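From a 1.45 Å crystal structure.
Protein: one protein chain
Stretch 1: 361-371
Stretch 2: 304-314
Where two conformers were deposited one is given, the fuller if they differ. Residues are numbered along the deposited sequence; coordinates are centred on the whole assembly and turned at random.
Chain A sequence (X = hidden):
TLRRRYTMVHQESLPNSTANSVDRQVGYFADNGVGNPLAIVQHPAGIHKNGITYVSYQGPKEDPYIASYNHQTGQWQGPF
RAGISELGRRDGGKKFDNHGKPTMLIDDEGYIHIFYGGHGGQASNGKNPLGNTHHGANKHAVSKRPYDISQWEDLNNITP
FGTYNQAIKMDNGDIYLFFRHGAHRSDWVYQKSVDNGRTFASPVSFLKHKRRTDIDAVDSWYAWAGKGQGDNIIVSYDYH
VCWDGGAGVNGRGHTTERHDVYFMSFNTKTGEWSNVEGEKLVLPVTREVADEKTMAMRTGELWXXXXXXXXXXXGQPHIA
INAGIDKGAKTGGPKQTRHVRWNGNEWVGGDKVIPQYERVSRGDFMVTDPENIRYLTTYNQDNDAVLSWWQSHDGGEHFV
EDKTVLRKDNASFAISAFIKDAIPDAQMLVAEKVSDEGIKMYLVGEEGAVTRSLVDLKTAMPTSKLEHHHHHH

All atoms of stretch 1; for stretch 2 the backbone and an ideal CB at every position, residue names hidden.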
ATOM      1  N   SER A 361      -6.013  10.344  -9.813  1.00 15.21           N
ATOM      2  CA  SER A 361      -6.991   9.515  -9.122  1.00 14.86           C
ATOM      3  C   SER A 361      -6.295   8.292  -8.556  1.00 15.61           C
ATOM      4  O   SER A 361      -5.321   7.801  -9.122  1.00 15.65           O
ATOM      5  CB  SER A 361      -8.168   9.087  -9.994  1.00 17.31           C
ATOM      6  OG  SER A 361      -7.699   8.339 -11.110  1.00 18.11           O
ATOM      7  N   ARG A 362      -6.806   7.808  -7.423  1.00 14.34           N
ATOM      8  CA  ARG A 362      -6.309   6.615  -6.755  1.00 13.20           C
ATOM      9  C   ARG A 362      -7.507   5.860  -6.205  1.00 13.00           C
ATOM     10  O   ARG A 362      -8.534   6.462  -5.897  1.00 14.19           O
ATOM     11  CB  ARG A 362      -5.376   6.967  -5.582  1.00 13.43           C
ATOM     12  CG  ARG A 362      -4.101   7.671  -5.988  1.00 15.03           C
ATOM     13  CD  ARG A 362      -3.160   6.762  -6.764  1.00 13.00           C
ATOM     14  NE  ARG A 362      -1.912   7.458  -7.034  1.00 14.53           N
ATOM     15  CZ  ARG A 362      -1.635   8.121  -8.155  1.00 15.32           C
ATOM     16  NH1 ARG A 362      -2.525   8.197  -9.138  1.00 16.61           N
ATOM     17  NH2 ARG A 362      -0.471   8.733  -8.281  1.00 18.24           N
ATOM     18  N   GLY A 363      -7.392   4.552  -6.038  1.00 12.89           N
ATOM     19  CA  GLY A 363      -8.507   3.835  -5.451  1.00 13.32           C
ATOM     20  C   GLY A 363      -8.185   2.367  -5.306  1.00 13.94           C
ATOM     21  O   GLY A 363      -7.347   1.832  -6.023  1.00 14.78           O
ATOM     22  N   ASP A 364      -8.872   1.733  -4.375  1.00 13.12           N
ATOM     23  CA  ASP A 364      -8.874   0.278  -4.250  1.00 12.21           C
ATOM     24  C   ASP A 364     -10.246  -0.218  -4.677  1.00 12.48           C
ATOM     25  O   ASP A 364     -11.212   0.551  -4.789  1.00 13.37           O
ATOM     26  CB  ASP A 364      -8.548  -0.140  -2.808  1.00 13.05           C
ATOM     27  CG  ASP A 364      -8.075  -1.585  -2.661  1.00 12.98           C
ATOM     28  OD1 ASP A 364      -7.846  -2.292  -3.675  1.00 13.12           O
ATOM     29  OD2 ASP A 364      -7.894  -2.007  -1.496  1.00 13.50           O
ATOM     30  N   PHE A 365     -10.351  -1.519  -4.949  1.00 11.87           N
ATOM     31  CA  PHE A 365     -11.584  -2.047  -5.503  1.00 12.09           C
ATOM     32  C   PHE A 365     -11.921  -3.382  -4.869  1.00 12.81           C
ATOM     33  O   PHE A 365     -11.081  -4.053  -4.267  1.00 13.89           O
ATOM     34  CB  PHE A 365     -11.506  -2.214  -7.034  1.00 12.50           C
ATOM     35  CG  PHE A 365     -10.520  -3.275  -7.472  1.00 12.65           C
ATOM     36  CD1 PHE A 365      -9.178  -2.986  -7.625  1.00 12.91           C
ATOM     37  CD2 PHE A 365     -10.950  -4.572  -7.715  1.00 13.35           C
ATOM     38  CE1 PHE A 365      -8.291  -3.997  -8.030  1.00 14.73           C
ATOM     39  CE2 PHE A 365     -10.074  -5.550  -8.102  1.00 12.84           C
ATOM     40  CZ  PHE A 365      -8.761  -5.263  -8.267  1.00 13.38           C
ATOM     41  N   MET A 366     -13.185  -3.744  -5.009  1.00 14.45           N
ATOM     42  CA  MET A 366     -13.715  -5.051  -4.656  0.56 14.56           C
ATOM     43  C   MET A 366     -14.341  -5.653  -5.904  1.00 15.06           C
ATOM     44  O   MET A 366     -14.937  -4.932  -6.708  1.00 17.03           O
ATOM     45  CB  MET A 366     -14.791  -4.905  -3.586  0.56 17.70           C
ATOM     46  CG  MET A 366     -14.277  -4.316  -2.283  0.56 24.97           C
ATOM     47  SD  MET A 366     -15.548  -4.206  -1.029  0.56 32.24           S
ATOM     48  CE  MET A 366     -16.882  -3.446  -1.944  0.56 38.63           C
ATOM     49  N   VAL A 367     -14.224  -6.956  -6.052  1.00 15.28           N
ATOM     50  CA  VAL A 367     -14.768  -7.654  -7.205  1.00 16.53           C
ATOM     51  C   VAL A 367     -15.432  -8.929  -6.720  1.00 20.12           C
ATOM     52  O   VAL A 367     -14.925  -9.604  -5.817  1.00 21.30           O
ATOM     53  CB  VAL A 367     -13.674  -7.936  -8.254  1.00 16.66           C
ATOM     54  CG1 VAL A 367     -12.478  -8.650  -7.628  1.00 18.51           C
ATOM     55  CG2 VAL A 367     -14.240  -8.716  -9.412  1.00 19.56           C
ATOM     56  N   THR A 368     -16.593  -9.242  -7.299  1.00 20.56           N
ATOM     57  CA  THR A 368     -17.327 -10.453  -6.971  1.00 21.69           C
ATOM     58  C   THR A 368     -17.339 -11.307  -8.228  1.00 21.34           C
ATOM     59  O   THR A 368     -16.328 -11.943  -8.548  1.00 22.43           O
ATOM     60  CB  THR A 368     -18.715 -10.097  -6.423  1.00 27.73           C
ATOM     61  OG1 THR A 368     -19.414  -9.303  -7.391  1.00 26.30           O
ATOM     62  CG2 THR A 368     -18.592  -9.303  -5.127  1.00 26.30           C
ATOM     63  N   ASP A 369     -18.450 -11.365  -8.959  1.00 22.57           N
ATOM     64  CA  ASP A 369     -18.423 -11.928 -10.298  1.00 23.92           C
ATOM     65  C   ASP A 369     -17.397 -11.164 -11.128  1.00 20.67           C
ATOM     66  O   ASP A 369     -17.144  -9.986 -10.867  1.00 20.13           O
ATOM     67  CB  ASP A 369     -19.783 -11.762 -10.982  1.00 27.49           C
ATOM     68  CG  ASP A 369     -20.930 -12.221 -10.119  1.00 48.44           C
ATOM     69  OD1 ASP A 369     -21.080 -13.448  -9.940  1.00 45.99           O
ATOM     70  OD2 ASP A 369     -21.667 -11.347  -9.605  1.00 52.06           O
ATOM     71  N   PRO A 370     -16.823 -11.800 -12.150  1.00 19.51           N
ATOM     72  CA  PRO A 370     -15.803 -11.116 -12.969  1.00 19.59           C
ATOM     73  C   PRO A 370     -16.272  -9.811 -13.582  1.00 20.50           C
ATOM     74  O   PRO A 370     -15.437  -8.939 -13.868  1.00 20.86           O
ATOM     75  CB  PRO A 370     -15.477 -12.148 -14.048  1.00 21.53           C
ATOM     76  CG  PRO A 370     -15.782 -13.464 -13.409  1.00 24.53           C
ATOM     77  CD  PRO A 370     -16.970 -13.217 -12.537  1.00 23.27           C
ATOM     78  N   GLU A 371     -17.570  -9.656 -13.814  1.00 21.39           N
ATOM     79  CA  GLU A 371     -18.076  -8.455 -14.459  1.00 20.26           C
ATOM     80  C   GLU A 371     -18.354  -7.323 -13.481  1.00 21.10           C
ATOM     81  O   GLU A 371     -18.487  -6.175 -13.925  1.00 20.97           O
ATOM     82  CB  GLU A 371     -19.383  -8.761 -15.197  1.00 24.80           C
ATOM     83  CG  GLU A 371     -19.242  -9.773 -16.339  1.00 29.52           C
ATOM     84  CD  GLU A 371     -19.127 -11.223 -15.861  1.00 46.71           C
ATOM     85  OE1 GLU A 371     -18.580 -12.050 -16.623  1.00 50.10           O
ATOM     86  OE2 GLU A 371     -19.579 -11.539 -14.733  1.00 45.06           O
ATOM     87  N   UNK A 304       3.644   4.804 -14.937  1.00 15.46           N
ATOM     88  CA  UNK A 304       2.757   4.120 -14.004  1.00 14.39           C
ATOM     89  C   UNK A 304       3.065   4.436 -12.548  1.00 14.15           C
ATOM     90  O   UNK A 304       4.141   4.923 -12.182  1.00 15.82           O
ATOM     91  CB  UNK A 304       2.841   2.608 -14.225  1.00 14.39           C
ATOM     92  N   UNK A 305       2.070   4.157 -11.723  1.00 14.91           N
ATOM     93  CA  UNK A 305       2.200   4.152 -10.276  1.00 14.73           C
ATOM     94  C   UNK A 305       1.309   3.016  -9.827  1.00 14.59           C
ATOM     95  O   UNK A 305       0.122   2.981 -10.167  1.00 15.11           O
ATOM     96  CB  UNK A 305       1.816   5.488  -9.637  1.00 14.73           C
ATOM     97  N   UNK A 306       1.891   2.045  -9.152  1.00 14.88           N
ATOM     98  CA  UNK A 306       1.195   0.797  -8.916  1.00 15.16           C
ATOM     99  C   UNK A 306      -0.028   0.984  -8.018  1.00 15.36           C
ATOM    100  O   UNK A 306      -0.136   1.933  -7.221  1.00 15.04           O
ATOM    101  CB  UNK A 306       2.152  -0.222  -8.294  1.00 15.16           C
ATOM    102  N   UNK A 307      -0.963   0.052  -8.161  1.00 14.49           N
ATOM    103  CA  UNK A 307      -2.181   0.012  -7.383  1.00 13.03           C
ATOM    104  C   UNK A 307      -2.243  -1.255  -6.571  1.00 14.84           C
ATOM    105  O   UNK A 307      -1.413  -1.431  -5.688  1.00 15.90           O
ATOM    106  CB  UNK A 307      -3.409   0.127  -8.288  1.00 13.03           C
ATOM    107  N   UNK A 308      -3.203  -2.134  -6.842  1.00 12.15           N
ATOM    108  CA  UNK A 308      -3.446  -3.309  -6.018  1.00 11.83           C
ATOM    109  C   UNK A 308      -4.052  -4.386  -6.902  1.00 11.91           C
ATOM    110  O   UNK A 308      -4.365  -4.161  -8.071  1.00 12.99           O
ATOM    111  CB  UNK A 308      -4.360  -2.985  -4.834  1.00 11.83           C
ATOM    112  N   UNK A 309      -4.217  -5.575  -6.331  1.00 11.66           N
ATOM    113  CA  UNK A 309      -4.770  -6.703  -7.073  1.00 11.81           C
ATOM    114  C   UNK A 309      -5.642  -7.551  -6.158  1.00 11.50           C
ATOM    115  O   UNK A 309      -5.348  -7.718  -4.976  1.00 12.26           O
ATOM    116  CB  UNK A 309      -3.653  -7.551  -7.685  1.00 11.81           C
ATOM    117  N   UNK A 310      -6.714  -8.099  -6.737  1.00 11.98           N
ATOM    118  CA  UNK A 310      -7.661  -8.949  -6.027  1.00 13.77           C
ATOM    119  C   UNK A 310      -8.231  -9.965  -7.000  1.00 13.01           C
ATOM    120  O   UNK A 310      -8.374  -9.689  -8.201  1.00 13.98           O
ATOM    121  CB  UNK A 310      -8.777  -8.122  -5.385  1.00 13.77           C
ATOM    122  N   UNK A 311      -8.565 -11.147  -6.477  1.00 15.17           N
ATOM    123  CA  UNK A 311      -9.169 -12.186  -7.301  1.00 14.15           C
ATOM    124  C   UNK A 311     -10.685 -12.101  -7.282  1.00 16.41           C
ATOM    125  O   UNK A 311     -11.290 -11.826  -6.243  1.00 17.38           O
ATOM    126  CB  UNK A 311      -8.718 -13.569  -6.827  1.00 14.15           C
ATOM    127  N   UNK A 312     -11.299 -12.385  -8.435  1.00 14.57           N
ATOM    128  CA  UNK A 312     -12.748 -12.497  -8.502  1.00 14.26           C
ATOM    129  C   UNK A 312     -13.187 -13.884  -8.022  1.00 16.32           C
ATOM    130  O   UNK A 312     -12.377 -14.726  -7.624  1.00 17.66           O
ATOM    131  CB  UNK A 312     -13.243 -12.236  -9.926  1.00 14.26           C
ATOM    132  N   UNK A 313     -14.505 -14.099  -8.031  1.00 18.28           N
ATOM    133  CA  UNK A 313     -15.097 -15.317  -7.493  1.00 20.37           C
ATOM    134  C   UNK A 313     -14.714 -16.549  -8.294  1.00 23.48           C
ATOM    135  O   UNK A 313     -14.847 -17.675  -7.793  1.00 25.51           O
ATOM    136  CB  UNK A 313     -16.621 -15.184  -7.450  1.00 20.37           C
ATOM    137  N   UNK A 314     -14.235 -16.370  -9.516  1.00 19.05           N
ATOM    138  CA  UNK A 314     -13.728 -17.475 -10.305  1.00 18.90           C
ATOM    139  C   UNK A 314     -12.232 -17.679 -10.132  1.00 18.87           C
ATOM    140  O   UNK A 314     -11.654 -18.545 -10.798  1.00 20.80           O
ATOM    141  CB  UNK A 314     -14.051 -17.248 -11.783  1.00 18.90           C
TER

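The axes of strands 362-367 and 304-311 run nearly parallel, 11° apart, with a closest approach of 7.2 Å, so most contacts are made by side chains and bridging waters.

Position 304 has nothing of stretch 1 within 5.5 Å of its ideal CB, which leaves the choice open; it is Thr304. At 305 the CB points toward stretch 1 and lies 4.2 Å from Arg362 NH2. An acid could meet that charge, and a flat ring or long aliphatic chain could pack on the guanidinium. The residue is Phe305: its CB sits over one face of the guanidinium, and its CD2 comes 3.5 Å from Arg362 NE.

Position 306 is out of reach and unconstrained by stretch 1; it is Asn306. Position 307 has phi/psi of -118/-115, unusual for a residue with a CB and easier for glycine. Gly307 is found.

At 308 the ideal CB points toward stretch 1, 3.7 Å from Asp364 OD1, with Phe365 CE1 at 5.2 Å. A short donor such as serine or threonine suits this acceptor. Ser308, chi1 in p, donates from OG to Asp364 OD1 at 2.9 Å. Ser308 OG also accepts from water 1 (2.9 Å), which also donates to Gly363 O (2.7 Å), linking the strands a second way.

The CB of 309 points away, so stretch 1 hardly restricts it; it is Thr309. Position 310 turns back toward stretch 1, its ideal CB 4.0 Å from Phe365 CE2 and 4.4 Å from Val367 CG1. A large apolar or aromatic group would pack here, and one carrying a donor could also reach the carboxylate of Asp364. His310 does both. His310 NE2 donates to Asp364 OD1 at 2.8 Å, N-H...acceptor angle 162°, while the ring presents its edge to the face of Phe365, centroids 4.8 Å apart and planes at 81°.

Position 311 points away and tolerates many side chains. In Leu311 the backbone matters more: water 2 donates to Leu311 O (3.0 Å) and Val367 O (2.7 Å).

At 312 the CB points sideways, 3.4 Å from Thr368 O and 3.7 Å from Val367 CG2. A compact residue fits, and a small acceptor could bond to a nearby backbone N. Asp312 packs its CB 3.6 Å from Val367 CG2, and Asp312 OD1 accepts from the backbone N of 314 at 2.9 Å.

The ideal CB of 313 lies 3.4 Å from Thr368 O, favouring a small residue. Ala313 complies, its N donating to Thr368 O (2.9 Å, 161°). Position 314, CB sideways and 4.5 Å from Pro370 CG, suits a longer chain; Gln314 brings NE2 to 3.7 Å from Pro370 CG.

Stretch 2 304-314: TFNGSTHLDAQ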
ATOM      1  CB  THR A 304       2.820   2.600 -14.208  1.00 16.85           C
ATOM      2  OG1 THR A 304       4.190   2.192 -14.210  1.00 16.42           O
ATOM      3  CG2 THR A 304       2.162   2.231 -15.529  1.00 16.17           C
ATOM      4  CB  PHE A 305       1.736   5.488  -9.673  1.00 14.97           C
ATOM      5  CG  PHE A 305       1.912   5.589  -8.176  1.00 13.36           C
ATOM      6  CD1 PHE A 305       3.141   5.907  -7.635  1.00 15.05           C
ATOM      7  CD2 PHE A 305       0.835   5.386  -7.326  1.00 15.20           C
ATOM      8  CE1 PHE A 305       3.292   6.004  -6.253  1.00 17.93           C
ATOM      9  CE2 PHE A 305       0.993   5.492  -5.966  1.00 15.41           C
ATOM     10  CZ  PHE A 305       2.209   5.797  -5.447  1.00 15.13           C
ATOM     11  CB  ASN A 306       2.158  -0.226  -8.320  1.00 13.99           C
ATOM     12  CG  ASN A 306       1.693  -1.626  -8.500  1.00 15.95           C
ATOM     13  OD1 ASN A 306       1.038  -1.956  -9.472  1.00 19.61           O
ATOM     14  ND2 ASN A 306       2.048  -2.480  -7.546  1.00 15.50           N
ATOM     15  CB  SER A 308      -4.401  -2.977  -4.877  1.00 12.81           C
ATOM     16  OG  SER A 308      -5.609  -2.467  -5.452  1.00 13.44           O
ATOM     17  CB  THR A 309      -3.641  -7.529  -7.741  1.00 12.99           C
ATOM     18  OG1 THR A 309      -4.190  -8.632  -8.467  1.00 14.25           O
ATOM     19  CG2 THR A 309      -2.665  -8.071  -6.729  1.00 13.44           C
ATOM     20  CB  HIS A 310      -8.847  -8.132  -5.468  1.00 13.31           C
ATOM     21  CG  HIS A 310      -8.440  -7.015  -4.571  1.00 12.94           C
ATOM     22  ND1 HIS A 310      -7.996  -7.231  -3.288  1.00 13.95           N
ATOM     23  CD2 HIS A 310      -8.410  -5.678  -4.773  1.00 13.27           C
ATOM     24  CE1 HIS A 310      -7.697  -6.061  -2.737  1.00 13.88           C
ATOM     25  NE2 HIS A 310      -7.952  -5.109  -3.614  1.00 13.74           N
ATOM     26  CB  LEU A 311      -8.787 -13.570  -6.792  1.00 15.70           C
ATOM     27  CG  LEU A 311      -7.297 -13.874  -6.724  1.00 16.79           C
ATOM     28  CD1 LEU A 311      -7.069 -15.311  -6.308  1.00 19.23           C
ATOM     29  CD2 LEU A 311      -6.604 -13.607  -8.053  1.00 17.39           C
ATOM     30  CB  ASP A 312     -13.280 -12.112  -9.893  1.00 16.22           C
ATOM     31  CG  ASP A 312     -12.874 -13.061 -11.006  1.00 16.78           C
ATOM     32  OD1 ASP A 312     -12.655 -14.262 -10.766  1.00 16.90           O
ATOM     33  OD2 ASP A 312     -12.807 -12.597 -12.163  1.00 17.19           O
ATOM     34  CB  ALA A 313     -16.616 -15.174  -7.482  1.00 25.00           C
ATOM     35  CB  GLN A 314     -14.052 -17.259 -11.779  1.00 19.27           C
ATOM     36  CG  GLN A 314     -15.532 -17.289 -12.086  1.00 18.99           C
ATOM     37  CD  GLN A 314     -15.815 -17.288 -13.566  1.00 20.63           C
ATOM     38  OE1 GLN A 314     -14.972 -17.676 -14.374  1.00 23.50           O
ATOM     39  NE2 GLN A 314     -17.013 -16.883 -13.929  1.00 22.97           N
TER
HETATM   40  O   HOH W   1      -5.105   0.365  -6.015  1.00 14.92           O
HETATM   41  O   HOH W   2     -14.073 -12.113  -5.106  1.00 30.82           O
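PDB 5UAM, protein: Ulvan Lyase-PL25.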